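Long-range contacts in hydroxyethylthiazole kinase (Pyrococcus horikoshii, PDB 3HPD), which probably phosphorylates the hydroxyl group of 4-methyl-5-(2-hydroxyethyl)thiazole with ATP and magnesium, a step that feeds thiamine diphosphate biosynthesis: residues N32-L37 / Y243-Y247; M75-E80 / E108-G113; T103-L107 / A126-E131; L186-V190 / K233-H239. All coordinates share one frame. Numbering follows the deposited sequence.

Interaction 1: N32-L37 / Y243-Y247; sequences NALLAL and YDWLY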
loop_
_atom_site.group_PDB
_atom_site.type_symbol
_atom_site.label_atom_id
_atom_site.label_comp_id
_atom_site.label_asym_id
_atom_site.label_seq_id
_atom_site.Cartn_x
_atom_site.Cartn_y
_atom_site.Cartn_z
ATOM N N ASN A 32 -6.601 -6.128 4.583
ATOM C CA ASN A 32 -7.927 -6.277 4.008
ATOM C C ASN A 32 -8.303 -7.733 3.779
ATOM O O ASN A 32 -9.482 -8.082 3.808
ATOM C CB ASN A 32 -8.046 -5.481 2.709
ATOM C CG ASN A 32 -8.319 -4.015 2.960
ATOM O OD1 ASN A 32 -9.038 -3.666 3.898
ATOM N ND2 ASN A 32 -7.761 -3.149 2.121
ATOM N N ALA A 33 -7.310 -8.586 3.550
ATOM C CA ALA A 33 -7.589 -10.003 3.359
ATOM C C ALA A 33 -8.094 -10.552 4.695
ATOM O O ALA A 33 -9.066 -11.309 4.743
ATOM C CB ALA A 33 -6.327 -10.742 2.915
ATOM N N LEU A 34 -7.435 -10.161 5.784
ATOM C CA LEU A 34 -7.842 -10.612 7.110
ATOM C C LEU A 34 -9.237 -10.103 7.464
ATOM O O LEU A 34 -10.056 -10.852 7.992
ATOM C CB LEU A 34 -6.829 -10.153 8.166
ATOM C CG LEU A 34 -5.594 -11.050 8.296
ATOM C CD1 LEU A 34 -4.480 -10.327 9.040
ATOM C CD2 LEU A 34 -5.988 -12.332 9.020
ATOM N N LEU A 35 -9.515 -8.835 7.176
ATOM C CA LEU A 35 -10.837 -8.281 7.480
ATOM C C LEU A 35 -11.938 -8.983 6.680
ATOM O O LEU A 35 -13.011 -9.268 7.208
ATOM C CB LEU A 35 -10.874 -6.775 7.192
ATOM C CG LEU A 35 -10.126 -5.865 8.174
ATOM C CD1 LEU A 35 -10.129 -4.441 7.630
ATOM C CD2 LEU A 35 -10.777 -5.915 9.552
ATOM N N ALA A 36 -11.672 -9.264 5.409
ATOM C CA ALA A 36 -12.662 -9.934 4.570
ATOM C C ALA A 36 -12.976 -11.328 5.107
ATOM O O ALA A 36 -14.133 -11.754 5.107
ATOM C CB ALA A 36 -12.156 -10.028 3.128
ATOM N N LEU A 37 -11.947 -12.037 5.566
ATOM C CA LEU A 37 -12.131 -13.388 6.098
ATOM C C LEU A 37 -12.960 -13.383 7.381
ATOM O O LEU A 37 -13.723 -14.316 7.642
ATOM C CB LEU A 37 -10.776 -14.042 6.390
ATOM C CG LEU A 37 -10.841 -15.478 6.928
ATOM C CD1 LEU A 37 -11.193 -16.427 5.792
ATOM C CD2 LEU A 37 -9.508 -15.867 7.546
ATOM N N TYR A 243 -10.868 -10.435 -2.282
ATOM C CA TYR A 243 -11.422 -9.983 -1.007
ATOM C C TYR A 243 -12.908 -10.291 -0.945
ATOM O O TYR A 243 -13.425 -10.675 0.104
ATOM C CB TYR A 243 -11.214 -8.478 -0.848
ATOM C CG TYR A 243 -9.770 -8.076 -0.981
ATOM C CD1 TYR A 243 -8.859 -8.328 0.047
ATOM C CD2 TYR A 243 -9.300 -7.487 -2.153
ATOM C CE1 TYR A 243 -7.511 -8.005 -0.090
ATOM C CE2 TYR A 243 -7.948 -7.157 -2.301
ATOM C CZ TYR A 243 -7.063 -7.419 -1.266
ATOM O OH TYR A 243 -5.732 -7.081 -1.395
ATOM N N ASP A 244 -13.597 -10.106 -2.068
ATOM C CA ASP A 244 -15.027 -10.376 -2.117
ATOM C C ASP A 244 -15.311 -11.812 -1.718
ATOM O O ASP A 244 -16.214 -12.077 -0.923
ATOM C CB ASP A 244 -15.585 -10.131 -3.523
ATOM C CG ASP A 244 -15.711 -8.660 -3.852
ATOM O OD1 ASP A 244 -15.357 -7.819 -2.999
ATOM O OD2 ASP A 244 -16.170 -8.345 -4.967
ATOM N N TRP A 245 -14.530 -12.742 -2.258
ATOM C CA TRP A 245 -14.755 -14.142 -1.950
ATOM C C TRP A 245 -14.218 -14.642 -0.619
ATOM O O TRP A 245 -14.708 -15.639 -0.093
ATOM C CB TRP A 245 -14.290 -15.010 -3.120
ATOM C CG TRP A 245 -15.329 -14.957 -4.191
ATOM C CD1 TRP A 245 -15.323 -14.175 -5.313
ATOM C CD2 TRP A 245 -16.618 -15.572 -4.138
ATOM N NE1 TRP A 245 -16.540 -14.258 -5.957
ATOM C CE2 TRP A 245 -17.352 -15.109 -5.255
ATOM C CE3 TRP A 245 -17.230 -16.468 -3.250
ATOM C CZ2 TRP A 245 -18.670 -15.512 -5.504
ATOM C CZ3 TRP A 245 -18.539 -16.867 -3.499
ATOM C CH2 TRP A 245 -19.244 -16.388 -4.617
ATOM N N LEU A 246 -13.228 -13.961 -0.057
ATOM C CA LEU A 246 -12.732 -14.376 1.252
ATOM C C LEU A 246 -13.860 -14.076 2.236
ATOM O O LEU A 246 -13.968 -14.695 3.296
ATOM C CB LEU A 246 -11.474 -13.590 1.636
ATOM C CG LEU A 246 -10.199 -14.090 0.958
ATOM C CD1 LEU A 246 -9.023 -13.194 1.336
ATOM C CD2 LEU A 246 -9.936 -15.539 1.388
ATOM N N TYR A 247 -14.705 -13.126 1.851
ATOM C CA TYR A 247 -15.852 -12.699 2.648
ATOM C C TYR A 247 -17.078 -13.579 2.381
ATOM O O TYR A 247 -17.793 -13.961 3.308
ATOM C CB TYR A 247 -16.190 -11.248 2.297
ATOM C CG TYR A 247 -17.392 -10.666 3.007
ATOM C CD1 TYR A 247 -17.302 -10.204 4.321
ATOM C CD2 TYR A 247 -18.617 -10.544 2.350
ATOM C CE1 TYR A 247 -18.399 -9.628 4.959
ATOM C CE2 TYR A 247 -19.720 -9.970 2.979
ATOM C CZ TYR A 247 -19.604 -9.514 4.281
ATOM O OH TYR A 247 -20.691 -8.929 4.897
#
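This is a close helix-helix contact, the segments running the same way at 32°, that joins the end of helix 27-37, near the start of the ribokinase-like fold, to helix 235-248 near its finish. The axes of the two short segments approach to 7.8 Å. Such proximity depends on alanine. The CA-to-CB bond of A36 points toward the partner helix, and its methyl group fits among three residues: A36 CB lies 3.3 Å from Y243 O, 3.9 Å from L246 CB and 4.3 Å from Y247 CB. A33, one turn earlier, meets the leucine side chain, with A33 CB 4.0 Å from L246 CD1, while the Y243 ring swings in so that CE1 is 3.7 Å from A33 N, at the ring edge, and 3.8 Å from N32 CB. With the backbones this near, alpha carbons can approach carbonyls: Y247 CA is 3.1 Å from A36 O, and L37 CA is 3.6 Å from L246 O in a straighter CA-H...O contact. The polar ends look elsewhere. Y243 OH hydrogen-bonds to H239 and T29, and N32 OD1 accepts from the backbone N of T191 in the second subunit, so this helix pair also borders the trimer interface. No conventional hydrogen bond links the segments; the packing of L246 and Y243 on two alanines, with CA-H...O contacts, joins them, and its closeness rests on the small size of A33 and A36.

Interaction 2: M75-E80 / E108-G113; sequences MVKATE and EILSRG
Helices 69-85 and 100-112 of the ribokinase-like fold belong to successive beta-alpha-beta crossovers: parallel strands 59-63, 89-92 and 116-120 alternate with them in sequence, and both helices pack on the same side of the sheet. Build both segments as regular alpha helix, nearly parallel (9°), with axes 9.7 Å apart, V76 CA 6.0 Å from I109 CA and E80 CA 6.9 Å from R112 CA. G113 ends the second helix (phi/psi 113/126), where a CB would press on the preceding carbonyl oxygen. I109 (m, t) sets CD1 4.2 Å from M75 CB and CG2 3.5 Å from T79 OG1. T79 (m) gives its hydroxyl proton to M75 O at 2.9 Å; T79 CG2 lies 3.9 Å from R112 CB. R112 is m, t, t with chi4 at 64°, which turns the guanidinium; V76 CG1 lies over one of its faces. R112 NH1 donates to E108 O at 2.9 Å. E108 OE2 has its salt bridge with R72, and its pairing with R112 NH2 is long, 4.0 Å and out of plane. N83 ND2 satisfies G113 O. With E80 m, t (chi3 -34°), R112 NE donates to E80 OE2, a salt bridge of 2.7 Å, almost linear at 170°.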
loop_
_atom_site.group_PDB
_atom_site.type_symbol
_atom_site.label_atom_id
_atom_site.label_comp_id
_atom_site.label_asym_id
_atom_site.label_seq_id
_atom_site.Cartn_x
_atom_site.Cartn_y
_atom_site.Cartn_z
ATOM N N MET A 75 11.444 -8.197 14.441
ATOM C CA MET A 75 10.954 -9.540 14.150
ATOM C C MET A 75 11.518 -10.609 15.080
ATOM O O MET A 75 10.796 -11.509 15.517
ATOM C CB MET A 75 11.265 -9.899 12.699
ATOM C CG MET A 75 10.485 -9.059 11.704
ATOM S SD MET A 75 11.079 -9.288 10.027
ATOM C CE MET A 75 10.010 -8.139 9.143
ATOM N N VAL A 76 12.808 -10.513 15.382
ATOM C CA VAL A 76 13.440 -11.479 16.269
ATOM C C VAL A 76 12.910 -11.301 17.689
ATOM O O VAL A 76 12.629 -12.279 18.382
ATOM C CB VAL A 76 14.976 -11.319 16.251
ATOM C CG1 VAL A 76 15.605 -12.169 17.341
ATOM C CG2 VAL A 76 15.517 -11.740 14.880
ATOM N N LYS A 77 12.761 -10.050 18.112
ATOM C CA LYS A 77 12.253 -9.753 19.446
ATOM C C LYS A 77 10.809 -10.229 19.564
ATOM O O LYS A 77 10.413 -10.794 20.583
ATOM C CB LYS A 77 12.325 -8.249 19.719
ATOM C CG LYS A 77 11.944 -7.852 21.139
ATOM C CD LYS A 77 12.926 -8.417 22.161
ATOM C CE LYS A 77 12.527 -8.038 23.582
ATOM N NZ LYS A 77 13.453 -8.619 24.598
ATOM N N ALA A 78 10.023 -9.994 18.515
ATOM C CA ALA A 78 8.625 -10.409 18.500
ATOM C C ALA A 78 8.520 -11.921 18.640
ATOM O O ALA A 78 7.650 -12.430 19.344
ATOM C CB ALA A 78 7.964 -9.972 17.208
ATOM N N THR A 79 9.406 -12.636 17.959
ATOM C CA THR A 79 9.401 -14.091 18.012
ATOM C C THR A 79 9.670 -14.562 19.438
ATOM O O THR A 79 9.037 -15.494 19.923
ATOM C CB THR A 79 10.465 -14.683 17.061
ATOM O OG1 THR A 79 10.169 -14.288 15.714
ATOM C CG2 THR A 79 10.471 -16.208 17.138
ATOM N N GLU A 80 10.607 -13.909 20.114
ATOM C CA GLU A 80 10.929 -14.291 21.478
ATOM C C GLU A 80 9.766 -13.980 22.425
ATOM O O GLU A 80 9.439 -14.779 23.298
ATOM C CB GLU A 80 12.214 -13.585 21.916
ATOM C CG GLU A 80 13.376 -13.889 20.973
ATOM C CD GLU A 80 14.667 -13.189 21.350
ATOM O OE1 GLU A 80 14.605 -12.050 21.862
ATOM O OE2 GLU A 80 15.744 -13.774 21.112
ATOM N N GLU A 108 17.273 -17.600 11.731
ATOM C CA GLU A 108 17.402 -17.043 13.071
ATOM C C GLU A 108 16.055 -17.126 13.792
ATOM O O GLU A 108 15.979 -17.484 14.969
ATOM C CB GLU A 108 17.860 -15.588 12.971
ATOM C CG GLU A 108 18.281 -14.959 14.278
ATOM C CD GLU A 108 18.801 -13.545 14.089
ATOM O OE1 GLU A 108 19.122 -13.180 12.935
ATOM O OE2 GLU A 108 18.898 -12.805 15.091
ATOM N N ILE A 109 14.991 -16.792 13.072
ATOM C CA ILE A 109 13.645 -16.835 13.625
ATOM C C ILE A 109 13.221 -18.292 13.833
ATOM O O ILE A 109 12.632 -18.643 14.860
ATOM C CB ILE A 109 12.656 -16.118 12.677
ATOM C CG1 ILE A 109 12.964 -14.616 12.672
ATOM C CG2 ILE A 109 11.210 -16.389 13.098
ATOM C CD1 ILE A 109 12.192 -13.828 11.636
ATOM N N LEU A 110 13.534 -19.140 12.857
ATOM C CA LEU A 110 13.195 -20.556 12.944
ATOM C C LEU A 110 13.919 -21.235 14.105
ATOM O O LEU A 110 13.390 -22.163 14.720
ATOM C CB LEU A 110 13.542 -21.261 11.627
ATOM C CG LEU A 110 12.571 -21.002 10.473
ATOM C CD1 LEU A 110 13.194 -21.403 9.147
ATOM C CD2 LEU A 110 11.284 -21.775 10.727
ATOM N N SER A 111 15.127 -20.768 14.405
ATOM C CA SER A 111 15.909 -21.344 15.492
ATOM C C SER A 111 15.211 -21.096 16.824
ATOM O O SER A 111 15.230 -21.943 17.713
ATOM C CB SER A 111 17.310 -20.733 15.526
ATOM O OG SER A 111 18.111 -21.378 16.500
ATOM N N ARG A 112 14.594 -19.929 16.958
ATOM C CA ARG A 112 13.882 -19.602 18.180
ATOM C C ARG A 112 12.562 -20.363 18.226
ATOM O O ARG A 112 12.070 -20.701 19.303
ATOM C CB ARG A 112 13.672 -18.093 18.267
ATOM C CG ARG A 112 14.989 -17.359 18.490
ATOM C CD ARG A 112 14.841 -15.857 18.431
ATOM N NE ARG A 112 16.074 -15.175 18.823
ATOM C CZ ARG A 112 17.227 -15.259 18.164
ATOM N NH1 ARG A 112 17.327 -15.999 17.067
ATOM N NH2 ARG A 112 18.285 -14.591 18.602
ATOM N N GLY A 113 11.998 -20.646 17.055
ATOM C CA GLY A 113 10.764 -21.409 16.999
ATOM C C GLY A 113 9.519 -20.701 16.506
ATOM O O GLY A 113 9.142 -19.647 17.020
#

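Interaction 3: T103-L107 / A126-E131; sequences TRVSL and ALLGEE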
loop_
_atom_site.group_PDB
_atom_site.type_symbol
_atom_site.label_atom_id
_atom_site.label_comp_id
_atom_site.label_asym_id
_atom_site.label_seq_id
_atom_site.Cartn_x
_atom_site.Cartn_y
_atom_site.Cartn_z
ATOM N N THR A 103 17.888 -15.385 4.074
ATOM C CA THR A 103 18.049 -16.767 4.511
ATOM C C THR A 103 18.496 -16.767 5.970
ATOM O O THR A 103 17.974 -17.520 6.798
ATOM C CB THR A 103 19.113 -17.495 3.663
ATOM O OG1 THR A 103 18.733 -17.449 2.283
ATOM C CG2 THR A 103 19.241 -18.952 4.100
ATOM N N ARG A 104 19.465 -15.909 6.277
ATOM C CA ARG A 104 20.001 -15.800 7.631
ATOM C C ARG A 104 18.937 -15.411 8.653
ATOM O O ARG A 104 18.805 -16.055 9.697
ATOM C CB ARG A 104 21.151 -14.785 7.664
ATOM C CG ARG A 104 21.650 -14.469 9.066
ATOM C CD ARG A 104 22.963 -13.680 9.072
ATOM N NE ARG A 104 22.861 -12.358 8.453
ATOM C CZ ARG A 104 23.305 -12.065 7.233
ATOM N NH1 ARG A 104 23.880 -13.003 6.492
ATOM N NH2 ARG A 104 23.189 -10.832 6.757
ATOM N N VAL A 105 18.181 -14.359 8.358
ATOM C CA VAL A 105 17.140 -13.905 9.273
ATOM C C VAL A 105 16.045 -14.957 9.440
ATOM O O VAL A 105 15.530 -15.156 10.542
ATOM C CB VAL A 105 16.512 -12.578 8.789
ATOM C CG1 VAL A 105 15.368 -12.174 9.705
ATOM C CG2 VAL A 105 17.582 -11.486 8.759
ATOM N N SER A 106 15.691 -15.636 8.355
ATOM C CA SER A 106 14.665 -16.670 8.427
ATOM C C SER A 106 15.110 -17.793 9.367
ATOM O O SER A 106 14.340 -18.245 10.213
ATOM C CB SER A 106 14.385 -17.248 7.036
ATOM O OG SER A 106 13.838 -16.264 6.178
ATOM N N LEU A 107 16.352 -18.239 9.217
ATOM C CA LEU A 107 16.874 -19.312 10.060
ATOM C C LEU A 107 16.985 -18.880 11.518
ATOM O O LEU A 107 16.804 -19.688 12.429
ATOM C CB LEU A 107 18.239 -19.778 9.542
ATOM C CG LEU A 107 18.205 -20.460 8.169
ATOM C CD1 LEU A 107 19.617 -20.834 7.731
ATOM C CD2 LEU A 107 17.316 -21.695 8.241
ATOM N N ALA A 126 15.809 -23.722 0.110
ATOM C CA ALA A 126 17.003 -22.958 0.460
ATOM C C ALA A 126 17.231 -22.972 1.971
ATOM O O ALA A 126 18.371 -23.034 2.433
ATOM C CB ALA A 126 16.876 -21.525 -0.039
ATOM N N LEU A 127 16.145 -22.915 2.737
ATOM C CA LEU A 127 16.238 -22.922 4.195
ATOM C C LEU A 127 16.681 -24.279 4.727
ATOM O O LEU A 127 17.485 -24.359 5.654
ATOM C CB LEU A 127 14.889 -22.549 4.819
ATOM C CG LEU A 127 14.408 -21.111 4.608
ATOM C CD1 LEU A 127 13.016 -20.944 5.205
ATOM C CD2 LEU A 127 15.388 -20.142 5.258
ATOM N N LEU A 128 16.145 -25.346 4.145
ATOM C CA LEU A 128 16.503 -26.695 4.566
ATOM C C LEU A 128 17.935 -27.011 4.139
ATOM O O LEU A 128 18.666 -27.710 4.843
ATOM C CB LEU A 128 15.542 -27.714 3.946
ATOM C CG LEU A 128 15.770 -29.183 4.307
ATOM C CD1 LEU A 128 15.638 -29.374 5.813
ATOM C CD2 LEU A 128 14.760 -30.050 3.570
ATOM N N GLY A 129 18.325 -26.488 2.981
ATOM C CA GLY A 129 19.665 -26.722 2.478
ATOM C C GLY A 129 20.718 -26.012 3.303
ATOM O O GLY A 129 21.707 -26.616 3.715
ATOM N N GLU A 130 20.502 -24.722 3.545
ATOM C CA GLU A 130 21.434 -23.917 4.327
ATOM C C GLU A 130 21.522 -24.465 5.748
ATOM O O GLU A 130 22.610 -24.589 6.309
ATOM C CB GLU A 130 20.961 -22.463 4.365
ATOM C CG GLU A 130 21.993 -21.467 4.875
ATOM C CD GLU A 130 23.221 -21.400 3.987
ATOM O OE1 GLU A 130 23.069 -21.529 2.753
ATOM O OE2 GLU A 130 24.335 -21.204 4.519
ATOM N N GLU A 131 20.369 -24.797 6.320
ATOM C CA GLU A 131 20.302 -25.330 7.676
ATOM C C GLU A 131 21.206 -26.548 7.843
ATOM O O GLU A 131 21.926 -26.665 8.836
ATOM C CB GLU A 131 18.857 -25.705 8.021
ATOM C CG GLU A 131 18.646 -26.248 9.433
ATOM C CD GLU A 131 19.104 -25.284 10.513
ATOM O OE1 GLU A 131 19.241 -24.077 10.224
ATOM O OE2 GLU A 131 19.316 -25.734 11.660
HETATM O O HOH W 1 17.092 -22.765 12.072
#
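Apolar packing dominates where helix 103-107 crosses helix 126-131 at -81°, the axes 10.2 Å apart. L127 inserts its CD2 between three residues of the other helix, 3.5 Å from S106 CB, 4.2 Å from T103 CG2 and 3.9 Å from L107 CD2. The small S106 and T103 suit a place where a leucine must enter, and L107, pointing at the partner, gives the branched bulk that meets it. The aliphatic part of E130 adds to this layer: its CG is 3.8 Å from both T103 CG2 and L107 CD1, an apolar use of a residue whose carboxylate lies at the exposed margin.

Polar links are few. No direct hydrogen bond joins the segments, but a water donates to L107 O at 3.1 Å and, weakly, to E131 OE1 at 3.1 Å. The hydroxyls of T103 and S106 are bound within their own surroundings, by G97 N and R102 O among others. The two helices flank strand 116-120 in sequence, the second turned steeply across the first, in the alternating beta-alpha order of the ribokinase-like fold.

Interaction 4: L186-V190 / K233-H239; sequences LLGRV and KYPGSFH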
loop_
_atom_site.group_PDB
_atom_site.type_symbol
_atom_site.label_atom_id
_atom_site.label_comp_id
_atom_site.label_asym_id
_atom_site.label_seq_id
_atom_site.Cartn_x
_atom_site.Cartn_y
_atom_site.Cartn_z
ATOM N N LEU A 186 -3.745 -17.257 -12.184
ATOM C CA LEU A 186 -3.711 -15.799 -12.272
ATOM C C LEU A 186 -3.159 -15.172 -10.990
ATOM O O LEU A 186 -2.795 -13.997 -10.976
ATOM C CB LEU A 186 -5.103 -15.231 -12.587
ATOM C CG LEU A 186 -5.117 -13.756 -13.014
ATOM C CD1 LEU A 186 -4.211 -13.564 -14.227
ATOM C CD2 LEU A 186 -6.533 -13.321 -13.341
ATOM N N LEU A 187 -3.094 -15.956 -9.917
ATOM C CA LEU A 187 -2.548 -15.459 -8.661
ATOM C C LEU A 187 -1.115 -15.013 -8.917
ATOM O O LEU A 187 -0.577 -14.174 -8.197
ATOM C CB LEU A 187 -2.558 -16.549 -7.581
ATOM C CG LEU A 187 -3.892 -16.855 -6.892
ATOM C CD1 LEU A 187 -3.708 -18.015 -5.923
ATOM C CD2 LEU A 187 -4.394 -15.618 -6.145
ATOM N N GLY A 188 -0.502 -15.585 -9.951
ATOM C CA GLY A 188 0.863 -15.226 -10.285
ATOM C C GLY A 188 0.998 -13.797 -10.783
ATOM O O GLY A 188 2.111 -13.271 -10.874
ATOM N N ARG A 189 -0.127 -13.163 -11.107
ATOM C CA ARG A 189 -0.107 -11.788 -11.600
ATOM C C ARG A 189 -0.555 -10.771 -10.557
ATOM O O ARG A 189 -0.789 -9.603 -10.873
ATOM C CB ARG A 189 -0.976 -11.655 -12.856
ATOM C CG ARG A 189 -0.527 -12.526 -14.018
ATOM C CD ARG A 189 0.962 -12.370 -14.311
ATOM N NE ARG A 189 1.325 -13.034 -15.558
ATOM C CZ ARG A 189 1.403 -12.426 -16.738
ATOM N NH1 ARG A 189 1.156 -11.127 -16.836
ATOM N NH2 ARG A 189 1.706 -13.125 -17.824
ATOM N N VAL A 190 -0.682 -11.220 -9.314
ATOM C CA VAL A 190 -1.066 -10.338 -8.217
ATOM C C VAL A 190 0.043 -10.493 -7.180
ATOM O O VAL A 190 0.360 -11.604 -6.767
ATOM C CB VAL A 190 -2.422 -10.744 -7.609
ATOM C CG1 VAL A 190 -2.808 -9.777 -6.489
ATOM C CG2 VAL A 190 -3.494 -10.737 -8.695
ATOM N N LYS A 233 -11.315 -12.079 -15.198
ATOM C CA LYS A 233 -10.230 -12.747 -15.914
ATOM C C LYS A 233 -8.921 -11.968 -16.013
ATOM O O LYS A 233 -7.932 -12.484 -16.539
ATOM C CB LYS A 233 -10.694 -13.087 -17.332
ATOM C CG LYS A 233 -12.033 -13.805 -17.408
ATOM C CD LYS A 233 -11.933 -15.221 -16.880
ATOM C CE LYS A 233 -13.276 -15.933 -16.938
ATOM N NZ LYS A 233 -14.288 -15.268 -16.069
ATOM N N TYR A 234 -8.909 -10.736 -15.513
ATOM C CA TYR A 234 -7.714 -9.897 -15.592
ATOM C C TYR A 234 -7.226 -9.498 -14.198
ATOM O O TYR A 234 -8.027 -9.326 -13.284
ATOM C CB TYR A 234 -8.039 -8.687 -16.463
ATOM C CG TYR A 234 -8.777 -9.110 -17.716
ATOM C CD1 TYR A 234 -8.160 -9.918 -18.676
ATOM C CD2 TYR A 234 -10.112 -8.758 -17.915
ATOM C CE1 TYR A 234 -8.859 -10.365 -19.804
ATOM C CE2 TYR A 234 -10.818 -9.200 -19.037
ATOM C CZ TYR A 234 -10.186 -9.999 -19.973
ATOM O OH TYR A 234 -10.885 -10.429 -21.081
ATOM N N PRO A 235 -5.898 -9.334 -14.030
ATOM C CA PRO A 235 -5.208 -8.978 -12.781
ATOM C C PRO A 235 -5.807 -7.948 -11.829
ATOM O O PRO A 235 -5.873 -8.193 -10.623
ATOM C CB PRO A 235 -3.814 -8.571 -13.257
ATOM C CG PRO A 235 -3.616 -9.398 -14.471
ATOM C CD PRO A 235 -4.956 -9.267 -15.161
ATOM N N GLY A 236 -6.215 -6.794 -12.349
ATOM C CA GLY A 236 -6.782 -5.767 -11.491
ATOM C C GLY A 236 -8.116 -6.159 -10.881
ATOM O O GLY A 236 -8.288 -6.138 -9.659
ATOM N N SER A 237 -9.069 -6.520 -11.734
ATOM C CA SER A 237 -10.396 -6.925 -11.273
ATOM C C SER A 237 -10.333 -8.226 -10.478
ATOM O O SER A 237 -11.101 -8.424 -9.537
ATOM C CB SER A 237 -11.336 -7.094 -12.470
ATOM O OG SER A 237 -11.472 -5.870 -13.173
ATOM N N PHE A 238 -9.421 -9.111 -10.865
ATOM C CA PHE A 238 -9.246 -10.391 -10.181
ATOM C C PHE A 238 -8.794 -10.146 -8.739
ATOM O O PHE A 238 -9.294 -10.777 -7.805
ATOM C CB PHE A 238 -8.209 -11.232 -10.937
ATOM C CG PHE A 238 -7.770 -12.479 -10.215
ATOM C CD1 PHE A 238 -8.630 -13.567 -10.072
ATOM C CD2 PHE A 238 -6.475 -12.578 -9.714
ATOM C CE1 PHE A 238 -8.199 -14.742 -9.441
ATOM C CE2 PHE A 238 -6.034 -13.744 -9.082
ATOM C CZ PHE A 238 -6.898 -14.830 -8.946
ATOM N N HIS A 239 -7.851 -9.223 -8.564
ATOM C CA HIS A 239 -7.335 -8.886 -7.236
ATOM C C HIS A 239 -8.478 -8.435 -6.324
ATOM O O HIS A 239 -8.585 -8.875 -5.179
ATOM C CB HIS A 239 -6.292 -7.764 -7.349
ATOM C CG HIS A 239 -5.669 -7.372 -6.044
ATOM N ND1 HIS A 239 -4.888 -6.245 -5.903
ATOM C CD2 HIS A 239 -5.705 -7.957 -4.821
ATOM C CE1 HIS A 239 -4.472 -6.152 -4.652
ATOM N NE2 HIS A 239 -4.954 -7.180 -3.975
#
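L186 is the main bump here. Projecting from the 3-10 turn, it enters the hollow at the start of helix 235-248, where its CD2 lies 3.6 Å from K233 O and over the F238 ring, 3.9 Å from the centroid in a CH-pi contact, while CD1 reaches 4.2 Å from P235 CG. The flat phenyl ring of F238 acts in turn as a wedge in the curve of the loop: L187 CD2 is 3.8 Å from F238 CZ. Beta-branched V190 spreads its two methyls, CG2 to the F238 edge, 3.6 Å from CD2, and CG1 over the H239 face in a CH-pi contact, 3.9 Å from the ring centroid. P235, well suited to a helix's first turn, receives R189 CB against its CG at 3.8 Å. No hydrogen bond crosses the contact; H239 NE2 pairs with Y243. Across the trimer interface, R189 packs on A36 of the third subunit. The loop leads directly to G192, a predicted substrate-binding residue, so this apolar packing of a loop on a helix N-terminus borders the probable thiazole site.

How the interactions relate
Along the chain, interactions 2 and 3 interlock, their segments alternating, and interaction 4 follows; all three fall between the two halves of interaction 1, which brings an early helix to a late one. Interactions 2 and 3 share helix 100-112, have centres 13 Å apart and touch where L110 CD1 lies 4.0 Å from L127 CD1, so the three helices pack against one another in series. Interactions 1 and 4 share helix 235-248, with centres 16 Å apart. Between the centres of interactions 1 and 2 lie 28 Å, on opposite sides of the chain's centre. Subunit contacts concern interactions 1 and 4: segment 32-37 of one chain meets the 186-190 loop of another, tying the trimer together.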